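Side-chain contacts in carbamate kinase (Aeropyrum pernix, PDB 2E9Y), which probably catalyses, as other carbamate kinases do, the reversible transfer of a phosphate group between ATP and carbamate: residues A[29-32]-A[33-36]; A[89-92]-A[93-96]; A[97-100]-A[101-104]; A[176-179]-A[180-183]. All coordinates share one frame; numbering follows the deposited sequence.

In the fold
All four contacts are local ones between successive turns of a helix, and three of them cluster. Contact 1 lies on helix 25-44, and contacts 2 and 3 follow one another on helix 78-103, their centres about 12 Å apart. Contact 1 touches both: its centre is about 9 Å from that of contact 2 and about 12 Å from that of contact 3, with V32 and S36 facing L92, S96 and L97. Contact 4 comes last along the chain, on helix 176-185, with its nearest atoms about 10 Å from contact 2. Contacts 2, 3 and 4 touch the second subunit, so these two helices help build the dimer interface of this amino acid kinase family protein.

Contact 1 of 4, residues A[29-32]-A[33-36]; sequences TAAV and KRAS
K33 takes up the helical repeat of helix 25-44, its N bonded to T29 O at 3.0 Å. Its CB rests against the same oxygen, and the rest of the lysine runs away from the preceding turn. R34 turns back instead. Its backbone N makes a weak bond to A30 O, while a bend at chi3 (-71°) folds the guanidinium over the preceding turn. One face of that group covers A31 CA, which stands 3.5 Å above the plane toward its rim. R34 NH2 also meets A31 CB at 3.8 Å, and R34 NH1 approaches A30 O at 3.3 Å, but at too poor an angle for a hydrogen bond. The arginine thus lies flat along the exposed side of the helix. A35 is bonded through its N to A31 O at 3.0 Å, and its CB lies against V32 O. S36 gives V32 O two donors, N at 2.8 Å and OG at 3.1 Å, which arrive from opposite faces of the carbonyl. OG is placed for this by lying anti to the carbonyl carbon (chi1 -71°), which also brings S36 OG 3.9 Å from V32 CG1. The buried side of the helix faces helix 78-103, where V32 packs on L92, L93 and S96 and S36 on L97, with a weak S36-S96 hydroxyl bond alongside; V32 and A35 also meet I16 and A15 of helix 13-16.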
# COMPACT_ATOMS: atom_id res chain seq x y z
N THR A 29 12.85 -3.54 10.72
CA THR A 29 12.03 -3.95 11.85
C THR A 29 12.61 -3.46 13.18
O THR A 29 11.87 -3.08 14.09
CB THR A 29 11.84 -5.48 11.90
OG1 THR A 29 13.13 -6.12 11.86
CG2 THR A 29 11.01 -5.95 10.70
N ALA A 30 13.93 -3.46 13.29
CA ALA A 30 14.61 -3.02 14.50
C ALA A 30 14.51 -1.50 14.67
O ALA A 30 14.30 -0.99 15.78
CB ALA A 30 16.07 -3.44 14.47
N ALA A 31 14.66 -0.77 13.56
CA ALA A 31 14.57 0.68 13.60
C ALA A 31 13.14 1.10 13.93
O ALA A 31 12.91 1.98 14.76
CB ALA A 31 14.99 1.26 12.24
N VAL A 32 12.18 0.46 13.27
CA VAL A 32 10.78 0.79 13.49
C VAL A 32 10.35 0.48 14.92
O VAL A 32 9.53 1.18 15.52
CB VAL A 32 9.93 -0.03 12.51
CG1 VAL A 32 8.51 -0.16 13.03
CG2 VAL A 32 9.91 0.65 11.15
N LYS A 33 10.90 -0.57 15.52
CA LYS A 33 10.57 -0.91 16.90
C LYS A 33 10.98 0.26 17.79
O LYS A 33 10.21 0.67 18.67
CB LYS A 33 11.31 -2.18 17.33
CG LYS A 33 11.00 -2.61 18.76
CD LYS A 33 11.71 -3.91 19.13
CE LYS A 33 11.38 -4.35 20.55
NZ LYS A 33 9.93 -4.64 20.73
N ARG A 34 12.18 0.78 17.58
CA ARG A 34 12.66 1.91 18.36
C ARG A 34 11.75 3.12 18.18
O ARG A 34 11.37 3.77 19.16
CB ARG A 34 14.09 2.29 17.95
CG ARG A 34 15.15 1.26 18.31
CD ARG A 34 16.56 1.84 18.23
NE ARG A 34 16.99 2.10 16.86
CZ ARG A 34 17.38 1.17 16.00
NH1 ARG A 34 17.40 -0.11 16.37
NH2 ARG A 34 17.76 1.50 14.77
N ALA A 35 11.39 3.42 16.94
CA ALA A 35 10.52 4.56 16.65
C ALA A 35 9.12 4.40 17.23
O ALA A 35 8.54 5.36 17.74
CB ALA A 35 10.44 4.78 15.14
N SER A 36 8.58 3.18 17.17
CA SER A 36 7.24 2.92 17.69
C SER A 36 7.19 3.08 19.20
O SER A 36 6.20 3.57 19.74
CB SER A 36 6.77 1.52 17.31
OG SER A 36 6.49 1.44 15.92

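Contact 2 of 4, residues A[89-92]-A[93-96]; sequences IGLL and LKHS
I89 O receives L93 N at 3.1 Å, the first of four consecutive i to i+4 bonds that make this part of helix 78-103 regular. K94 N to G90 O and H95 N to L91 O are shorter, both 2.8 Å. S96 N closes the series on L92 O at 3.2 Å. Among the side chains, I89 and L93 lie side by side and point the same way, their methyls CG2 and CD1 4.1 Å apart. L93 CG, anti to its carbonyl carbon (chi1 -70°), also leans on I89 O at 3.6 Å. L91 and K94 meet at an oblique angle, with CD1 of the leucine 4.2 Å from CD of the lysine, so the aliphatic part of K94 lies against an apolar neighbour. K94 CB sits close to G90 O. I89 and L93 face H53 and I16 in the same chain, whereas L91 packs on A83 of the second subunit. The polar ends reach farther: K94 NZ bridges to E98 and to D175 of the second subunit and bonds to V110 O, and H95 NE2 bonds to L207 O of that subunit. The carboxylates of E98 and of D175 of the second subunit would probably favour the ammonium form of K94 within the interface and offset the like charge of R116 of that subunit, which lies close by.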
# COMPACT_ATOMS: atom_id res chain seq x y z
N ILE A 89 6.54 0.48 4.20
CA ILE A 89 6.94 1.18 5.41
C ILE A 89 5.75 1.37 6.36
O ILE A 89 5.89 1.22 7.58
CB ILE A 89 7.57 2.54 5.07
CG1 ILE A 89 8.80 2.34 4.18
CG2 ILE A 89 8.00 3.26 6.35
CD1 ILE A 89 9.31 3.63 3.53
N GLY A 90 4.60 1.70 5.80
CA GLY A 90 3.40 1.90 6.60
C GLY A 90 3.05 0.68 7.43
O GLY A 90 2.75 0.80 8.62
N LEU A 91 3.09 -0.50 6.82
CA LEU A 91 2.77 -1.73 7.54
C LEU A 91 3.78 -1.97 8.67
O LEU A 91 3.40 -2.38 9.77
CB LEU A 91 2.77 -2.93 6.59
CG LEU A 91 2.58 -4.28 7.30
CD1 LEU A 91 1.25 -4.27 8.04
CD2 LEU A 91 2.64 -5.42 6.30
N LEU A 92 5.05 -1.73 8.40
CA LEU A 92 6.08 -1.92 9.42
C LEU A 92 5.79 -1.06 10.65
O LEU A 92 5.83 -1.56 11.78
CB LEU A 92 7.46 -1.59 8.85
CG LEU A 92 8.03 -2.61 7.85
CD1 LEU A 92 9.35 -2.11 7.31
CD2 LEU A 92 8.21 -3.96 8.54
N LEU A 93 5.48 0.21 10.43
CA LEU A 93 5.18 1.14 11.53
C LEU A 93 3.87 0.75 12.21
O LEU A 93 3.77 0.73 13.43
CB LEU A 93 5.07 2.58 10.99
CG LEU A 93 6.38 3.22 10.53
CD1 LEU A 93 6.08 4.51 9.76
CD2 LEU A 93 7.26 3.50 11.73
N LYS A 94 2.86 0.45 11.40
CA LYS A 94 1.54 0.05 11.90
C LYS A 94 1.60 -1.18 12.80
O LYS A 94 1.08 -1.17 13.92
CB LYS A 94 0.62 -0.24 10.71
CG LYS A 94 -0.63 -1.06 11.04
CD LYS A 94 -1.34 -1.49 9.75
CE LYS A 94 -2.52 -2.42 10.02
NZ LYS A 94 -3.62 -1.77 10.79
N HIS A 95 2.24 -2.23 12.32
CA HIS A 95 2.34 -3.48 13.08
C HIS A 95 3.11 -3.30 14.39
O HIS A 95 2.70 -3.78 15.44
CB HIS A 95 3.01 -4.55 12.22
CG HIS A 95 2.70 -5.95 12.66
ND1 HIS A 95 1.51 -6.58 12.34
CD2 HIS A 95 3.41 -6.84 13.39
CE1 HIS A 95 1.51 -7.79 12.87
NE2 HIS A 95 2.65 -7.98 13.51
N SER A 96 4.23 -2.59 14.31
CA SER A 96 5.08 -2.36 15.48
C SER A 96 4.41 -1.46 16.53
O SER A 96 4.48 -1.74 17.73
CB SER A 96 6.41 -1.74 15.04
OG SER A 96 7.28 -1.58 16.15

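Contact 3 of 4, residues A[97-100]-A[101-104]; sequences LEEE and LRRR
R103 holds its guanidinium between two carboxylates of the preceding turn, with E99 OE2 at its edge in plane, 2.9 Å from NH2, and E99 O over one face. The E99 carboxylate stands 76° from the guanidinium plane and is met on its anti side. R103 NH1 reaches E100 OE1, also at 2.9 Å, a salt bridge whose hydrogen bond is weak. E100 OE2 offers its anti lone pair to R104 NE at 2.8 Å and lies in plane at that guanidinium's edge. E100 can serve both arginines because its chain bends at chi2 (54°), forward along the helix, toward its C-terminal end. Over one face of the R102 guanidinium stands E99 CA, 3.7 Å above the plane toward the rim, and a water at its edge links R102 NH1 to E99 OE1. Across the helix from E99 and R103, L97 CG and L101 CD1 are 3.9 Å apart. R104 has a second acid, D41 of helix 25-44, and E98 pairs with R116 of the second subunit while its other oxygen accepts from V110 N. This is a salt-bridge network of i to i+4 and i to i+3 glutamate-arginine pairs at the C-terminal end of helix 78-103.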
# COMPACT_ATOMS: atom_id res chain seq x y z
N LEU A 97 3.77 -0.39 16.08
CA LEU A 97 3.11 0.53 17.00
C LEU A 97 1.94 -0.16 17.71
O LEU A 97 1.77 -0.02 18.92
CB LEU A 97 2.62 1.77 16.25
CG LEU A 97 1.96 2.85 17.10
CD1 LEU A 97 2.82 3.17 18.32
CD2 LEU A 97 1.75 4.09 16.26
N GLU A 98 1.14 -0.89 16.95
CA GLU A 98 0.01 -1.61 17.52
C GLU A 98 0.49 -2.60 18.58
O GLU A 98 -0.12 -2.73 19.65
CB GLU A 98 -0.76 -2.37 16.43
CG GLU A 98 -1.74 -1.51 15.64
CD GLU A 98 -2.41 -2.27 14.51
OE1 GLU A 98 -2.37 -3.52 14.53
OE2 GLU A 98 -2.99 -1.62 13.62
N GLU A 99 1.59 -3.29 18.30
CA GLU A 99 2.14 -4.26 19.24
C GLU A 99 2.60 -3.57 20.52
O GLU A 99 2.37 -4.08 21.63
CB GLU A 99 3.31 -5.00 18.60
CG GLU A 99 3.93 -6.07 19.48
CD GLU A 99 5.07 -6.78 18.79
OE1 GLU A 99 4.85 -7.31 17.67
OE2 GLU A 99 6.19 -6.82 19.35
N GLU A 100 3.25 -2.42 20.38
CA GLU A 100 3.74 -1.67 21.53
C GLU A 100 2.60 -1.16 22.39
O GLU A 100 2.62 -1.33 23.61
CB GLU A 100 4.61 -0.50 21.07
CG GLU A 100 5.22 0.31 22.21
CD GLU A 100 6.01 -0.54 23.18
OE1 GLU A 100 6.82 -1.37 22.72
OE2 GLU A 100 5.82 -0.38 24.41
N LEU A 101 1.60 -0.55 21.77
CA LEU A 101 0.46 -0.02 22.50
C LEU A 101 -0.27 -1.15 23.23
O LEU A 101 -0.76 -0.96 24.35
CB LEU A 101 -0.50 0.69 21.54
CG LEU A 101 0.09 1.94 20.86
CD1 LEU A 101 -0.87 2.45 19.80
CD2 LEU A 101 0.36 3.01 21.91
N ARG A 102 -0.33 -2.31 22.60
CA ARG A 102 -0.99 -3.48 23.17
C ARG A 102 -0.22 -3.93 24.41
O ARG A 102 -0.81 -4.25 25.44
CB ARG A 102 -1.01 -4.61 22.14
CG ARG A 102 -1.74 -5.86 22.57
CD ARG A 102 -1.45 -6.95 21.56
NE ARG A 102 -1.62 -6.46 20.20
CZ ARG A 102 -0.83 -6.79 19.18
NH1 ARG A 102 0.18 -7.63 19.36
NH2 ARG A 102 -1.06 -6.28 17.98
N ARG A 103 1.10 -3.94 24.29
CA ARG A 103 1.98 -4.33 25.39
C ARG A 103 1.75 -3.40 26.58
O ARG A 103 2.04 -3.76 27.72
CB ARG A 103 3.44 -4.27 24.94
CG ARG A 103 4.45 -4.64 26.01
CD ARG A 103 5.86 -4.70 25.45
NE ARG A 103 5.99 -5.69 24.39
CZ ARG A 103 6.10 -5.40 23.09
NH1 ARG A 103 6.10 -4.14 22.69
NH2 ARG A 103 6.20 -6.38 22.20
N ARG A 104 1.22 -2.22 26.30
CA ARG A 104 0.95 -1.24 27.35
C ARG A 104 -0.51 -1.25 27.77
O ARG A 104 -0.97 -0.37 28.49
CB ARG A 104 1.35 0.16 26.88
CG ARG A 104 2.80 0.26 26.43
CD ARG A 104 3.23 1.71 26.21
NE ARG A 104 4.60 1.79 25.71
CZ ARG A 104 5.28 2.93 25.59
NH1 ARG A 104 4.72 4.08 25.93
NH2 ARG A 104 6.52 2.91 25.12
O HOH W 1 2.41 -7.93 17.12
O HOH W 2 1.51 -7.11 22.28

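Contact 4 of 4, residues A[176-179]-A[180-183]; sequences RDLI and AEAS
The start of helix 176-185, which follows strand 170-173 and leads toward strand 188-191, carries this contact. R176 reaches over the first turn to A180: its guanidinium turns one face to A180 CB, which stands 3.7 Å above the plane toward the rim, and NH1 is the atom nearest that methyl. CG lies anti to the backbone N (chi1 179°), and a bend at chi2 (-81°) swings the chain round to the alanine. R176 NH1 bridges to the neighbouring D177 at OD1, 3.0 Å away and nearly in line with its C-O bond; OD1 lies tilted 18° from the guanidinium plane of R176. The salt bridge helps to fix the rotation of the arginine, while NE, bonded to Q226 O, holds it from elsewhere in the chain. E181, next in sequence, lays its extended chain back along the helix over D177 O, which CG approaches at 3.2 Å, and E181 OE1 touches L178 CD2 at 3.9 Å. The backbone beneath is regular: A180 N binds R176 O at 2.9 Å and E181 N binds D177 O at the same distance, with A182 and S183 continuing the series to L178 and I179. A182 CB fits against L178 O at 3.4 Å. On the inner side I179 packs on V113 and S115 of strand 112-119 and on A191, and A182 on V189. D177, L178 and E181 meet L109, K94 and E185 of the second subunit. A helix laid on the central mixed sheet, its outer face given to a dimer partner, is in keeping with the alpha/beta/alpha sandwich of amino acid kinases.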
# COMPACT_ATOMS: atom_id res chain seq x y z
N ARG A 176 -6.58 14.34 1.95
CA ARG A 176 -6.70 15.00 3.24
C ARG A 176 -7.92 14.52 4.04
O ARG A 176 -7.80 14.21 5.23
CB ARG A 176 -6.76 16.52 3.04
CG ARG A 176 -6.91 17.34 4.30
CD ARG A 176 -8.35 17.39 4.76
NE ARG A 176 -8.52 18.24 5.93
CZ ARG A 176 -9.64 18.32 6.63
NH1 ARG A 176 -10.70 17.60 6.27
NH2 ARG A 176 -9.71 19.12 7.68
N ASP A 177 -9.08 14.45 3.39
CA ASP A 177 -10.30 14.01 4.07
C ASP A 177 -10.20 12.60 4.66
O ASP A 177 -10.69 12.36 5.77
CB ASP A 177 -11.52 14.11 3.14
CG ASP A 177 -11.93 15.55 2.87
OD1 ASP A 177 -11.48 16.45 3.60
OD2 ASP A 177 -12.72 15.78 1.92
N LEU A 178 -9.59 11.66 3.94
CA LEU A 178 -9.46 10.30 4.46
C LEU A 178 -8.53 10.31 5.66
O LEU A 178 -8.72 9.56 6.61
CB LEU A 178 -8.90 9.36 3.39
CG LEU A 178 -9.87 8.99 2.26
CD1 LEU A 178 -9.14 8.13 1.23
CD2 LEU A 178 -11.07 8.25 2.83
N ILE A 179 -7.51 11.15 5.61
CA ILE A 179 -6.57 11.24 6.71
C ILE A 179 -7.29 11.82 7.94
O ILE A 179 -7.11 11.33 9.05
CB ILE A 179 -5.36 12.12 6.34
CG1 ILE A 179 -4.59 11.44 5.20
CG2 ILE A 179 -4.45 12.31 7.55
CD1 ILE A 179 -3.46 12.28 4.61
N ALA A 180 -8.10 12.84 7.72
CA ALA A 180 -8.84 13.47 8.82
C ALA A 180 -9.82 12.48 9.45
O ALA A 180 -9.95 12.41 10.67
CB ALA A 180 -9.59 14.70 8.32
N GLU A 181 -10.50 11.71 8.61
CA GLU A 181 -11.45 10.72 9.09
C GLU A 181 -10.74 9.65 9.92
O GLU A 181 -11.21 9.24 10.98
CB GLU A 181 -12.18 10.07 7.91
CG GLU A 181 -13.21 10.99 7.25
CD GLU A 181 -13.62 10.51 5.88
OE1 GLU A 181 -13.53 9.30 5.61
OE2 GLU A 181 -14.05 11.35 5.06
N ALA A 182 -9.58 9.22 9.43
CA ALA A 182 -8.80 8.20 10.13
C ALA A 182 -8.37 8.73 11.49
O ALA A 182 -8.38 7.99 12.48
CB ALA A 182 -7.58 7.81 9.31
N SER A 183 -7.99 10.00 11.53
CA SER A 183 -7.53 10.64 12.76
C SER A 183 -8.65 10.76 13.79
O SER A 183 -8.41 10.69 15.00
CB SER A 183 -6.97 12.04 12.45
OG SER A 183 -6.30 12.57 13.57